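Local coordinates for AxyAgu115A (Amphibacillus xylanus NBRC 15112, PDB 6NPS), which probably hydrolyses glucuronic acid side groups of xylan as an alpha-glucuronidase of glycoside hydrolase family 115, at residues D42-F47 with L134-V140; G92-V96 with E165-R171; T436-D440 with F471-T476; V497-Q502 with L555-D560. The protein carries 3 engineered substitutions. All blocks are in the same frame, centred on the assembly; numbering follows the deposited sequence.

Contact 1: D42-F47 with L134-V140; sequences DVELVF and LGVSPLV
The carboxylate of Asp42 is held in a salt bridge by Arg207, through OD2, while its CG rests 3.8 Å from CG1 of Val136. No hydrogen bond crosses between 42-47 and 134-140, and the rest of the contact is apolar. Val46 takes the middle of it: its CG2, beside the backbone N and anti to the carbonyl carbon, lies 3.7 Å from CG2 of Val136 and 3.6 Å from the carbonyl O of Leu134. The two methyls of Leu134 part company, CD1 reaching CG2 of Val43 at 3.8 Å and CD2 coming in at the ring edge of Phe47, 4.2 Å from CE2. Farther along, the Leu45 CD1 methyl meets CG2 of Val140 at 3.8 Å. Branched valines suit a chain that runs close over a helix, since they fill the space near the backbone without long reach. Gly135, with its positive phi, closes helix 120-133 in a Schellman motif and turns the chain from Leu134 toward Val136. Mostly buried aliphatic groups thus hold the end of helix 30-47 against this loop, and the buried charge of Asp42 is balanced by an arginine of helix 195-207, which probably keeps it ionised.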
loop_
_atom_site.group_PDB
_atom_site.type_symbol
_atom_site.label_atom_id
_atom_site.label_comp_id
_atom_site.label_asym_id
_atom_site.label_seq_id
_atom_site.Cartn_x
_atom_site.Cartn_y
_atom_site.Cartn_z
ATOM N N ASP A 42 -5.936 28.972 51.324
ATOM C CA ASP A 42 -6.897 29.450 50.329
ATOM C C ASP A 42 -7.396 30.863 50.668
ATOM O O ASP A 42 -7.531 31.712 49.776
ATOM C CB ASP A 42 -8.069 28.469 50.213
ATOM C CG ASP A 42 -7.641 27.039 49.768
ATOM O OD1 ASP A 42 -6.463 26.814 49.390
ATOM O OD2 ASP A 42 -8.500 26.129 49.818
ATOM N N VAL A 43 -7.652 31.142 51.950
ATOM C CA VAL A 43 -8.046 32.494 52.340
ATOM C C VAL A 43 -6.958 33.496 51.953
ATOM O O VAL A 43 -7.245 34.580 51.421
ATOM C CB VAL A 43 -8.362 32.537 53.847
ATOM C CG1 VAL A 43 -8.580 33.990 54.341
ATOM C CG2 VAL A 43 -9.594 31.633 54.158
ATOM N N GLU A 44 -5.697 33.156 52.217
ATOM C CA GLU A 44 -4.590 34.039 51.846
ATOM C C GLU A 44 -4.524 34.269 50.335
ATOM O O GLU A 44 -4.169 35.363 49.881
ATOM C CB GLU A 44 -3.266 33.461 52.344
ATOM C CG GLU A 44 -2.043 34.289 51.986
ATOM C CD GLU A 44 -0.740 33.588 52.370
ATOM O OE1 GLU A 44 0.341 34.105 51.999
ATOM O OE2 GLU A 44 -0.794 32.528 53.047
ATOM N N LEU A 45 -4.855 33.260 49.532
ATOM C CA LEU A 45 -4.765 33.466 48.087
ATOM C C LEU A 45 -5.853 34.400 47.594
ATOM O O LEU A 45 -5.644 35.130 46.614
ATOM C CB LEU A 45 -4.877 32.141 47.348
ATOM C CG LEU A 45 -3.739 31.146 47.561
ATOM C CD1 LEU A 45 -4.103 29.855 46.838
ATOM C CD2 LEU A 45 -2.427 31.715 47.028
ATOM N N VAL A 46 -7.024 34.353 48.223
ATOM C CA VAL A 46 -8.154 35.185 47.810
ATOM C C VAL A 46 -7.963 36.622 48.277
ATOM O O VAL A 46 -8.175 37.578 47.508
ATOM C CB VAL A 46 -9.463 34.584 48.362
ATOM C CG1 VAL A 46 -10.635 35.541 48.134
ATOM C CG2 VAL A 46 -9.739 33.224 47.734
ATOM N N PHE A 47 -7.599 36.810 49.559
ATOM C CA PHE A 47 -7.539 38.156 50.133
ATOM C C PHE A 47 -6.149 38.783 50.136
ATOM O O PHE A 47 -6.038 40.009 50.271
ATOM C CB PHE A 47 -8.119 38.135 51.564
ATOM C CG PHE A 47 -9.590 37.806 51.604
ATOM C CD1 PHE A 47 -10.536 38.791 51.389
ATOM C CD2 PHE A 47 -10.021 36.503 51.796
ATOM C CE1 PHE A 47 -11.914 38.481 51.403
ATOM C CE2 PHE A 47 -11.364 36.183 51.820
ATOM C CZ PHE A 47 -12.323 37.187 51.615
ATOM N N LEU A 134 -15.397 30.782 48.606
ATOM C CA LEU A 134 -14.437 31.838 48.348
ATOM C C LEU A 134 -13.926 31.806 46.930
ATOM O O LEU A 134 -13.066 32.629 46.601
ATOM C CB LEU A 134 -13.252 31.743 49.287
ATOM C CG LEU A 134 -13.661 31.919 50.748
ATOM C CD1 LEU A 134 -12.467 31.712 51.645
ATOM C CD2 LEU A 134 -14.213 33.295 50.889
ATOM N N GLY A 135 -14.421 30.886 46.094
ATOM C CA GLY A 135 -14.038 30.873 44.688
ATOM C C GLY A 135 -12.799 30.054 44.377
ATOM O O GLY A 135 -12.218 30.212 43.302
ATOM N N VAL A 136 -12.380 29.181 45.278
ATOM C CA VAL A 136 -11.144 28.439 45.090
ATOM C C VAL A 136 -11.457 27.106 44.422
ATOM O O VAL A 136 -12.309 26.341 44.887
ATOM C CB VAL A 136 -10.419 28.251 46.428
ATOM C CG1 VAL A 136 -9.146 27.400 46.258
ATOM C CG2 VAL A 136 -10.118 29.625 47.025
ATOM N N SER A 137 -10.768 26.833 43.329
ATOM C CA SER A 137 -11.004 25.609 42.595
ATOM C C SER A 137 -10.408 24.400 43.318
ATOM O O SER A 137 -9.377 24.515 43.981
ATOM C CB SER A 137 -10.383 25.730 41.196
ATOM O OG SER A 137 -10.392 24.464 40.576
ATOM N N PRO A 138 -11.021 23.220 43.175
ATOM C CA PRO A 138 -10.383 21.978 43.661
ATOM C C PRO A 138 -9.002 21.716 43.078
ATOM O O PRO A 138 -8.265 20.884 43.610
ATOM C CB PRO A 138 -11.357 20.878 43.202
ATOM C CG PRO A 138 -12.628 21.556 42.906
ATOM C CD PRO A 138 -12.341 22.985 42.558
ATOM N N LEU A 139 -8.685 22.327 41.952
ATOM C CA LEU A 139 -7.409 22.204 41.260
ATOM C C LEU A 139 -6.436 23.312 41.624
ATOM O O LEU A 139 -5.388 23.437 40.972
ATOM C CB LEU A 139 -7.631 22.204 39.741
ATOM C CG LEU A 139 -8.800 21.331 39.266
ATOM C CD1 LEU A 139 -9.024 21.476 37.759
ATOM C CD2 LEU A 139 -8.535 19.875 39.657
ATOM N N VAL A 140 -6.749 24.101 42.662
ATOM C CA VAL A 140 -5.879 25.207 43.080
ATOM C C VAL A 140 -4.428 24.744 43.251
ATOM O O VAL A 140 -3.494 25.389 42.761
ATOM C CB VAL A 140 -6.426 25.870 44.366
ATOM C CG1 VAL A 140 -6.587 24.853 45.502
ATOM C CG2 VAL A 140 -5.530 27.027 44.780
#

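Contact 2: G92-V96 with E165-R171; sequences GKREV and EPSVKYR
The lead-in to strand 170-174, first strand of the eight-stranded parallel barrel, meets the loop 92-96 in part through the salt bridge of Arg171 with Glu95. Both terminal nitrogens of Arg171 grip one oxygen, Glu95 OE1, with NH2 at 2.9 Å and NH1 at 3.1 Å; the oxygen lies near the guanidinium plane, but the carboxylate plane stands at 88° to it. NH1 also reaches back to Val168 O at 2.9 Å and NH2 donates to Lys209 O, which fixes the guanidinium's rotation, and Pro166 CG covers one of its faces. The other oxygen, Glu95 OE2, pairs with Arg121, so the buried carboxylate has two cationic partners. A leucine in place of Arg171 would probably leave Glu95 OE1 without its cationic mate and the carbonyl of Val168 without this donor. Nearer the surface, Glu165 OE2 accepts from the backbone N of Arg94 at 2.7 Å on its anti lone pair. The Arg94 guanidinium lies between Lys169 CG over one face and Glu165 CD over the other, while a water links its NH1, at 2.9 Å, to Lys169 O. Long side chains with charged ends suit this partly open seam, reaching across it between the N-terminal domain and the start of a TIM barrel.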
loop_
_atom_site.group_PDB
_atom_site.type_symbol
_atom_site.label_atom_id
_atom_site.label_comp_id
_atom_site.label_asym_id
_atom_site.label_seq_id
_atom_site.Cartn_x
_atom_site.Cartn_y
_atom_site.Cartn_z
ATOM N N GLY A 92 -24.622 10.914 63.245
ATOM C CA GLY A 92 -24.745 9.567 62.739
ATOM C C GLY A 92 -24.693 9.409 61.227
ATOM O O GLY A 92 -24.530 8.279 60.755
ATOM N N LYS A 93 -24.843 10.493 60.450
ATOM C CA LYS A 93 -24.829 10.405 58.996
ATOM C C LYS A 93 -23.401 10.308 58.470
ATOM O O LYS A 93 -22.448 10.708 59.130
ATOM C CB LYS A 93 -25.531 11.605 58.371
ATOM C CG LYS A 93 -27.031 11.540 58.579
ATOM C CD LYS A 93 -27.731 12.633 57.851
ATOM C CE LYS A 93 -29.234 12.490 58.040
ATOM N NZ LYS A 93 -29.929 13.632 57.388
ATOM N N ARG A 94 -23.266 9.791 57.244
ATOM C CA ARG A 94 -21.974 9.494 56.644
ATOM C C ARG A 94 -21.538 10.675 55.777
ATOM O O ARG A 94 -22.242 11.032 54.832
ATOM C CB ARG A 94 -22.080 8.223 55.806
ATOM C CG ARG A 94 -20.773 7.766 55.144
ATOM C CD ARG A 94 -20.919 6.424 54.388
ATOM N NE ARG A 94 -22.313 6.047 54.132
ATOM C CZ ARG A 94 -23.027 6.384 53.049
ATOM N NH1 ARG A 94 -22.504 7.133 52.071
ATOM N NH2 ARG A 94 -24.286 5.974 52.943
ATOM N N GLU A 95 -20.383 11.264 56.093
ATOM C CA GLU A 95 -19.751 12.287 55.262
ATOM C C GLU A 95 -20.692 13.460 54.975
ATOM O O GLU A 95 -20.796 13.939 53.848
ATOM C CB GLU A 95 -19.226 11.657 53.967
ATOM C CG GLU A 95 -18.251 10.507 54.266
ATOM C CD GLU A 95 -17.611 9.852 53.032
ATOM O OE1 GLU A 95 -18.128 9.977 51.905
ATOM O OE2 GLU A 95 -16.577 9.170 53.211
ATOM N N VAL A 96 -21.373 13.944 56.013
ATOM C CA VAL A 96 -22.269 15.089 55.879
ATOM C C VAL A 96 -21.716 16.265 56.694
ATOM O O VAL A 96 -21.038 16.068 57.709
ATOM C CB VAL A 96 -23.687 14.668 56.375
ATOM C CG1 VAL A 96 -24.470 15.847 56.889
ATOM C CG2 VAL A 96 -24.449 13.946 55.260
ATOM N N GLU A 165 -25.817 12.753 52.252
ATOM C CA GLU A 165 -24.850 11.658 52.193
ATOM C C GLU A 165 -24.466 11.417 50.734
ATOM O O GLU A 165 -25.313 11.555 49.838
ATOM C CB GLU A 165 -25.430 10.381 52.807
ATOM C CG GLU A 165 -25.348 10.353 54.325
ATOM C CD GLU A 165 -25.957 9.093 54.966
ATOM O OE1 GLU A 165 -26.961 8.556 54.451
ATOM O OE2 GLU A 165 -25.412 8.635 55.989
ATOM N N PRO A 166 -23.207 11.104 50.449
ATOM C CA PRO A 166 -22.815 10.854 49.051
ATOM C C PRO A 166 -23.613 9.712 48.430
ATOM O O PRO A 166 -23.871 8.689 49.070
ATOM C CB PRO A 166 -21.326 10.502 49.170
ATOM C CG PRO A 166 -20.862 11.261 50.431
ATOM C CD PRO A 166 -22.045 11.178 51.360
ATOM N N SER A 167 -23.966 9.865 47.142
ATOM C CA SER A 167 -24.782 8.843 46.488
ATOM C C SER A 167 -24.019 7.523 46.366
ATOM O O SER A 167 -24.621 6.445 46.439
ATOM C CB SER A 167 -25.230 9.312 45.091
ATOM O OG SER A 167 -25.763 10.613 45.116
ATOM N N VAL A 168 -22.694 7.576 46.221
ATOM C CA VAL A 168 -21.892 6.361 46.127
ATOM C C VAL A 168 -20.972 6.291 47.357
ATOM O O VAL A 168 -20.285 7.263 47.698
ATOM C CB VAL A 168 -21.090 6.284 44.802
ATOM C CG1 VAL A 168 -20.160 5.019 44.806
ATOM C CG2 VAL A 168 -22.045 6.311 43.557
ATOM N N LYS A 169 -20.942 5.134 48.010
ATOM C CA LYS A 169 -20.281 5.056 49.320
ATOM C C LYS A 169 -18.760 5.251 49.247
ATOM O O LYS A 169 -18.181 5.974 50.082
ATOM C CB LYS A 169 -20.594 3.734 49.994
ATOM C CG LYS A 169 -20.150 3.752 51.480
ATOM C CD LYS A 169 -20.574 2.468 52.208
ATOM C CE LYS A 169 -20.272 2.560 53.710
ATOM N NZ LYS A 169 -20.558 1.273 54.435
ATOM N N TYR A 170 -18.090 4.609 48.278
ATOM C CA TYR A 170 -16.643 4.742 48.081
ATOM C C TYR A 170 -16.357 5.273 46.676
ATOM O O TYR A 170 -16.839 4.705 45.690
ATOM C CB TYR A 170 -15.955 3.400 48.266
ATOM C CG TYR A 170 -16.234 2.778 49.624
ATOM C CD1 TYR A 170 -15.744 3.370 50.796
ATOM C CD2 TYR A 170 -17.012 1.616 49.750
ATOM C CE1 TYR A 170 -15.953 2.799 52.014
ATOM C CE2 TYR A 170 -17.238 1.035 51.015
ATOM C CZ TYR A 170 -16.704 1.647 52.129
ATOM O OH TYR A 170 -16.905 1.135 53.395
ATOM N N ARG A 171 -15.555 6.341 46.585
ATOM C CA ARG A 171 -15.473 7.146 45.352
ATOM C C ARG A 171 -14.021 7.564 45.171
ATOM O O ARG A 171 -13.464 8.227 46.055
ATOM C CB ARG A 171 -16.355 8.422 45.414
ATOM C CG ARG A 171 -17.828 8.274 45.847
ATOM C CD ARG A 171 -18.488 9.654 46.187
ATOM N NE ARG A 171 -17.746 10.402 47.206
ATOM C CZ ARG A 171 -17.732 10.091 48.508
ATOM N NH1 ARG A 171 -18.460 9.056 48.964
ATOM N NH2 ARG A 171 -17.027 10.848 49.348
HETATM O O HOH W 1 -19.761 7.852 51.669
#

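Contact 3: T436-D440 with F471-T476; sequences TMAYD and FDKWGT
Aromatic stacking dominates: the rings of Tyr439 and Phe471 lie face to face, centroids 3.7 Å apart and planes at 12°, and the side chains slide past each other in opposite directions. Tyr439 CD1 and Phe471 CE2 approach to 3.3 Å. The tyrosine ring is carried across by CG standing anti to its backbone N (chi1 -168°). Gly475 CA covers the other face of the Phe471 ring, 3.7 Å above its centre, so this ring is sandwiched. An alanine at the position of Tyr439 would be likely to open a gap over that ring and leave Phe471 freer to turn.

Among the other apolar contacts, the methyl CG2 of Thr436 lies 3.8 Å from Phe471 CZ and as far from Gly475 CA. Glycine fits here because a CB would run into Phe471 O, the very atom that accepts from Gly475 N at 2.7 Å.

One polar bond joins the segments: the hydroxyl of Thr476 donates from OG1 to Asp440 OD1 at 2.6 Å, meeting it on the syn side, 17° out of the carboxylate plane. Asp440 OD2 bonds Thr835, within the C-terminal family region, and Thr436 OG1 returns to Trp432 O of its own helix.

Tyr439 and Phe471 both also touch Trp447 of strand 446-450, an arrangement of helices packed round the outside of a TIM barrel, here beside its eighth strand.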
loop_
_atom_site.group_PDB
_atom_site.type_symbol
_atom_site.label_atom_id
_atom_site.label_comp_id
_atom_site.label_asym_id
_atom_site.label_seq_id
_atom_site.Cartn_x
_atom_site.Cartn_y
_atom_site.Cartn_z
ATOM N N THR A 436 -24.206 6.314 34.585
ATOM C CA THR A 436 -25.573 6.317 35.099
ATOM C C THR A 436 -26.258 4.982 34.882
ATOM O O THR A 436 -27.101 4.590 35.694
ATOM C CB THR A 436 -26.436 7.431 34.485
ATOM O OG1 THR A 436 -26.493 7.285 33.049
ATOM C CG2 THR A 436 -25.854 8.791 34.855
ATOM N N MET A 437 -25.939 4.280 33.793
ATOM C CA MET A 437 -26.504 2.947 33.626
ATOM C C MET A 437 -26.047 2.001 34.743
ATOM O O MET A 437 -26.835 1.180 35.240
ATOM C CB MET A 437 -26.105 2.394 32.272
ATOM C CG MET A 437 -26.854 1.153 31.927
ATOM S SD MET A 437 -26.458 0.677 30.254
ATOM C CE MET A 437 -27.481 -0.764 30.047
ATOM N N ALA A 438 -24.779 2.088 35.139
ATOM C CA ALA A 438 -24.288 1.244 36.235
ATOM C C ALA A 438 -25.041 1.538 37.527
ATOM O O ALA A 438 -25.455 0.615 38.248
ATOM C CB ALA A 438 -22.798 1.479 36.421
ATOM N N TYR A 439 -25.303 2.822 37.803
ATOM C CA TYR A 439 -26.108 3.172 38.974
ATOM C C TYR A 439 -27.530 2.644 38.852
ATOM O O TYR A 439 -28.099 2.133 39.822
ATOM C CB TYR A 439 -26.111 4.690 39.145
ATOM C CG TYR A 439 -26.652 5.175 40.460
ATOM C CD1 TYR A 439 -28.020 5.308 40.662
ATOM C CD2 TYR A 439 -25.793 5.515 41.500
ATOM C CE1 TYR A 439 -28.531 5.783 41.888
ATOM C CE2 TYR A 439 -26.285 5.978 42.702
ATOM C CZ TYR A 439 -27.654 6.107 42.889
ATOM O OH TYR A 439 -28.138 6.577 44.083
ATOM N N ASP A 440 -28.131 2.790 37.670
ATOM C CA ASP A 440 -29.480 2.286 37.427
ATOM C C ASP A 440 -29.576 0.780 37.648
ATOM O O ASP A 440 -30.634 0.270 38.027
ATOM C CB ASP A 440 -29.918 2.617 35.996
ATOM C CG ASP A 440 -30.056 4.156 35.726
ATOM O OD1 ASP A 440 -30.156 4.960 36.699
ATOM O OD2 ASP A 440 -30.069 4.550 34.509
ATOM N N PHE A 471 -25.576 12.116 42.826
ATOM C CA PHE A 471 -26.161 11.518 41.634
ATOM C C PHE A 471 -27.497 12.176 41.288
ATOM O O PHE A 471 -27.897 12.209 40.121
ATOM C CB PHE A 471 -26.312 10.010 41.855
ATOM C CG PHE A 471 -26.588 9.257 40.618
ATOM C CD1 PHE A 471 -25.542 8.887 39.778
ATOM C CD2 PHE A 471 -27.900 8.942 40.266
ATOM C CE1 PHE A 471 -25.792 8.189 38.605
ATOM C CE2 PHE A 471 -28.177 8.245 39.089
ATOM C CZ PHE A 471 -27.141 7.877 38.263
ATOM N N ASP A 472 -28.198 12.715 42.279
ATOM C CA ASP A 472 -29.471 13.355 41.973
ATOM C C ASP A 472 -29.275 14.627 41.159
ATOM O O ASP A 472 -30.109 14.940 40.297
ATOM C CB ASP A 472 -30.240 13.630 43.254
ATOM C CG ASP A 472 -30.601 12.336 43.985
ATOM O OD1 ASP A 472 -30.792 11.298 43.305
ATOM O OD2 ASP A 472 -30.672 12.348 45.235
ATOM N N LYS A 473 -28.163 15.345 41.370
ATOM C CA LYS A 473 -27.901 16.532 40.559
ATOM C C LYS A 473 -27.416 16.178 39.151
ATOM O O LYS A 473 -27.803 16.848 38.173
ATOM C CB LYS A 473 -26.875 17.431 41.249
ATOM C CG LYS A 473 -26.804 18.816 40.612
ATOM C CD LYS A 473 -25.565 19.604 41.032
ATOM C CE LYS A 473 -25.390 19.603 42.544
ATOM N NZ LYS A 473 -24.069 20.181 42.962
ATOM N N TRP A 474 -26.495 15.202 39.015
ATOM C CA TRP A 474 -25.827 15.025 37.731
ATOM C C TRP A 474 -26.164 13.714 37.043
ATOM O O TRP A 474 -25.740 13.515 35.900
ATOM C CB TRP A 474 -24.306 15.145 37.879
ATOM C CG TRP A 474 -23.868 16.518 38.333
ATOM C CD1 TRP A 474 -23.325 16.848 39.529
ATOM C CD2 TRP A 474 -23.950 17.723 37.578
ATOM N NE1 TRP A 474 -23.057 18.193 39.568
ATOM C CE2 TRP A 474 -23.450 18.758 38.389
ATOM C CE3 TRP A 474 -24.429 18.036 36.302
ATOM C CZ2 TRP A 474 -23.402 20.098 37.970
ATOM C CZ3 TRP A 474 -24.374 19.374 35.868
ATOM C CH2 TRP A 474 -23.868 20.382 36.705
ATOM N N GLY A 475 -26.936 12.835 37.682
ATOM C CA GLY A 475 -27.149 11.524 37.110
ATOM C C GLY A 475 -28.330 11.311 36.183
ATOM O O GLY A 475 -28.659 12.149 35.319
ATOM N N THR A 476 -28.970 10.148 36.353
ATOM C CA THR A 476 -29.996 9.728 35.400
ATOM C C THR A 476 -31.083 10.782 35.218
ATOM O O THR A 476 -31.558 10.979 34.098
ATOM C CB THR A 476 -30.630 8.393 35.820
ATOM O OG1 THR A 476 -29.618 7.505 36.275
ATOM C CG2 THR A 476 -31.416 7.758 34.648
#

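Contact 4: V497-Q502 with L555-D560; sequences VFNLEQ and LYQEVD
Val497 and Val559 lie side by side, pointing the same way, with CG1 of the first 3.8 Å from CG2 of the second. Phe498 closes the packed side: its CE1 comes 4.0 Å from Val559 CB and 4.2 Å from Leu555 CD2, and CG1 of its own neighbour Val497 sits over the centre of one ring face. A flat ring and beta-branched valines suit this largely buried part, where the start of one helix and the end of another come together. Gln502 spans both sides, its CB 3.9 Å from Leu555 CD2 and its amide on the polar, solvent side. There NE2 donates to OE2 of the exposed Glu558 at 2.9 Å, straight (162°) and in the amide plane, on the anti side of OE2 and 32° out of the carboxylate plane. The same amide's OE1 accepts from Asn499 N at 2.8 Å while Asn499 OD1 accepts from Gln502 N at 2.9 Å; this capping box starts helix 500-519 and holds the amide for Glu558. At the other end a water bridges Val497 O, at 2.8 Å, to Asp560 N and OD2, and OD2 also bonds His563. The contact sets the first turn of helix 500-519 against the last of helix 537-558, with Tyr567 and Phe564 of helix 564-596 packed on Leu555 and Val559.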
loop_
_atom_site.group_PDB
_atom_site.type_symbol
_atom_site.label_atom_id
_atom_site.label_comp_id
_atom_site.label_asym_id
_atom_site.label_seq_id
_atom_site.Cartn_x
_atom_site.Cartn_y
_atom_site.Cartn_z
ATOM N N VAL A 497 -10.848 35.347 34.962
ATOM C CA VAL A 497 -9.792 35.275 33.961
ATOM C C VAL A 497 -10.324 35.618 32.576
ATOM O O VAL A 497 -9.736 36.410 31.830
ATOM C CB VAL A 497 -9.171 33.862 33.969
ATOM C CG1 VAL A 497 -8.030 33.803 32.983
ATOM C CG2 VAL A 497 -8.742 33.452 35.375
ATOM N N PHE A 498 -11.424 34.978 32.209
ATOM C CA PHE A 498 -12.001 35.043 30.879
ATOM C C PHE A 498 -13.374 35.696 30.974
ATOM O O PHE A 498 -14.103 35.477 31.947
ATOM C CB PHE A 498 -12.119 33.630 30.320
ATOM C CG PHE A 498 -10.802 33.024 29.901
ATOM C CD1 PHE A 498 -9.857 33.796 29.216
ATOM C CD2 PHE A 498 -10.522 31.688 30.153
ATOM C CE1 PHE A 498 -8.646 33.235 28.804
ATOM C CE2 PHE A 498 -9.329 31.116 29.732
ATOM C CZ PHE A 498 -8.381 31.890 29.061
ATOM N N ASN A 499 -13.733 36.507 29.991
ATOM C CA ASN A 499 -15.084 37.044 30.005
ATOM C C ASN A 499 -16.042 35.987 29.445
ATOM O O ASN A 499 -15.647 34.865 29.087
ATOM C CB ASN A 499 -15.143 38.373 29.243
ATOM C CG ASN A 499 -14.730 38.252 27.791
ATOM O OD1 ASN A 499 -14.959 37.232 27.129
ATOM N ND2 ASN A 499 -14.130 39.320 27.268
ATOM N N LEU A 500 -17.317 36.361 29.329
ATOM C CA LEU A 500 -18.330 35.410 28.885
ATOM C C LEU A 500 -18.000 34.811 27.515
ATOM O O LEU A 500 -18.097 33.586 27.315
ATOM C CB LEU A 500 -19.693 36.097 28.875
ATOM C CG LEU A 500 -20.818 35.153 28.492
ATOM C CD1 LEU A 500 -21.996 35.390 29.424
ATOM C CD2 LEU A 500 -21.190 35.355 27.008
ATOM N N GLU A 501 -17.621 35.661 26.545
ATOM C CA GLU A 501 -17.321 35.178 25.205
ATOM C C GLU A 501 -16.088 34.268 25.207
ATOM O O GLU A 501 -16.037 33.276 24.466
ATOM C CB GLU A 501 -17.123 36.374 24.256
ATOM C CG GLU A 501 -16.259 36.078 23.040
ATOM C CD GLU A 501 -15.926 37.323 22.217
ATOM O OE1 GLU A 501 -15.324 37.181 21.122
ATOM O OE2 GLU A 501 -16.257 38.442 22.677
ATOM N N GLN A 502 -15.081 34.595 26.027
ATOM C CA GLN A 502 -13.902 33.731 26.121
ATOM C C GLN A 502 -14.241 32.386 26.757
ATOM O O GLN A 502 -13.714 31.337 26.338
ATOM C CB GLN A 502 -12.796 34.438 26.898
ATOM C CG GLN A 502 -12.284 35.680 26.160
ATOM C CD GLN A 502 -11.348 36.493 26.999
ATOM O OE1 GLN A 502 -11.661 36.836 28.145
ATOM N NE2 GLN A 502 -10.169 36.798 26.446
ATOM N N LEU A 555 -6.898 32.426 22.809
ATOM C CA LEU A 555 -6.900 32.515 24.272
ATOM C C LEU A 555 -5.492 32.413 24.851
ATOM O O LEU A 555 -5.220 32.978 25.914
ATOM C CB LEU A 555 -7.811 31.434 24.871
ATOM C CG LEU A 555 -9.268 31.511 24.396
ATOM C CD1 LEU A 555 -10.077 30.366 24.955
ATOM C CD2 LEU A 555 -9.893 32.840 24.801
ATOM N N TYR A 556 -4.604 31.664 24.192
ATOM C CA TYR A 556 -3.190 31.606 24.584
ATOM C C TYR A 556 -2.590 33.006 24.650
ATOM O O TYR A 556 -1.853 33.333 25.586
ATOM C CB TYR A 556 -2.449 30.721 23.556
ATOM C CG TYR A 556 -0.984 30.433 23.778
ATOM C CD1 TYR A 556 -0.014 31.327 23.349
ATOM C CD2 TYR A 556 -0.561 29.229 24.341
ATOM C CE1 TYR A 556 1.333 31.053 23.513
ATOM C CE2 TYR A 556 0.797 28.940 24.521
ATOM C CZ TYR A 556 1.729 29.855 24.116
ATOM O OH TYR A 556 3.072 29.598 24.283
ATOM N N GLN A 557 -2.924 33.856 23.677
ATOM C CA GLN A 557 -2.406 35.212 23.682
ATOM C C GLN A 557 -3.191 36.141 24.596
ATOM O O GLN A 557 -2.645 37.147 25.065
ATOM C CB GLN A 557 -2.364 35.822 22.313
ATOM C CG GLN A 557 -1.207 36.791 22.382
ATOM C CD GLN A 557 -1.088 37.687 21.189
ATOM O OE1 GLN A 557 -1.757 38.722 21.101
ATOM N NE2 GLN A 557 -0.278 37.273 20.222
ATOM N N GLU A 558 -4.472 35.860 24.842
ATOM C CA GLU A 558 -5.274 36.776 25.679
ATOM C C GLU A 558 -5.147 36.510 27.180
ATOM O O GLU A 558 -5.235 37.452 27.972
ATOM C CB GLU A 558 -6.744 36.718 25.262
ATOM C CG GLU A 558 -6.965 37.388 23.907
ATOM C CD GLU A 558 -8.200 36.875 23.181
ATOM O OE1 GLU A 558 -8.309 37.120 21.956
ATOM O OE2 GLU A 558 -9.063 36.243 23.835
ATOM N N VAL A 559 -4.935 35.262 27.605
ATOM C CA VAL A 559 -4.875 34.986 29.045
ATOM C C VAL A 559 -3.748 35.779 29.695
ATOM O O VAL A 559 -2.672 35.953 29.117
ATOM C CB VAL A 559 -4.733 33.475 29.307
ATOM C CG1 VAL A 559 -3.388 32.946 28.798
ATOM C CG2 VAL A 559 -4.941 33.151 30.826
ATOM N N ASP A 560 -3.999 36.302 30.890
ATOM C CA ASP A 560 -2.966 37.046 31.605
ATOM C C ASP A 560 -1.894 36.102 32.157
ATOM O O ASP A 560 -2.108 34.893 32.310
ATOM C CB ASP A 560 -3.580 37.868 32.737
ATOM C CG ASP A 560 -4.200 36.996 33.806
ATOM O OD1 ASP A 560 -3.472 36.609 34.741
ATOM O OD2 ASP A 560 -5.406 36.679 33.702
HETATM O O HOH W 2 -7.019 36.931 31.571
#

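Overall arrangement
From the N terminus, contact 1 opens on helix 30-47 and contact 2 on the loop before strand 97-106; contact 1 closes after helix 120-133 and contact 2 at barrel strand 170-174, so the two cross. Contact 1 works within the N-terminal domain and leans on helix 195-207, while contact 2 joins that domain to the barrel. Contacts 3 and 4 follow in series, each closing its own loop: the first round strand 446-450 and helix 458-469, the second round helices 500-519 and 537-558. Contacts 2 and 3 touch, probably by a hydrogen bond from Phe471 N to Ser167 OG; contacts 1 and 4 touch none of the others, their nearest atoms about 9 Å apart.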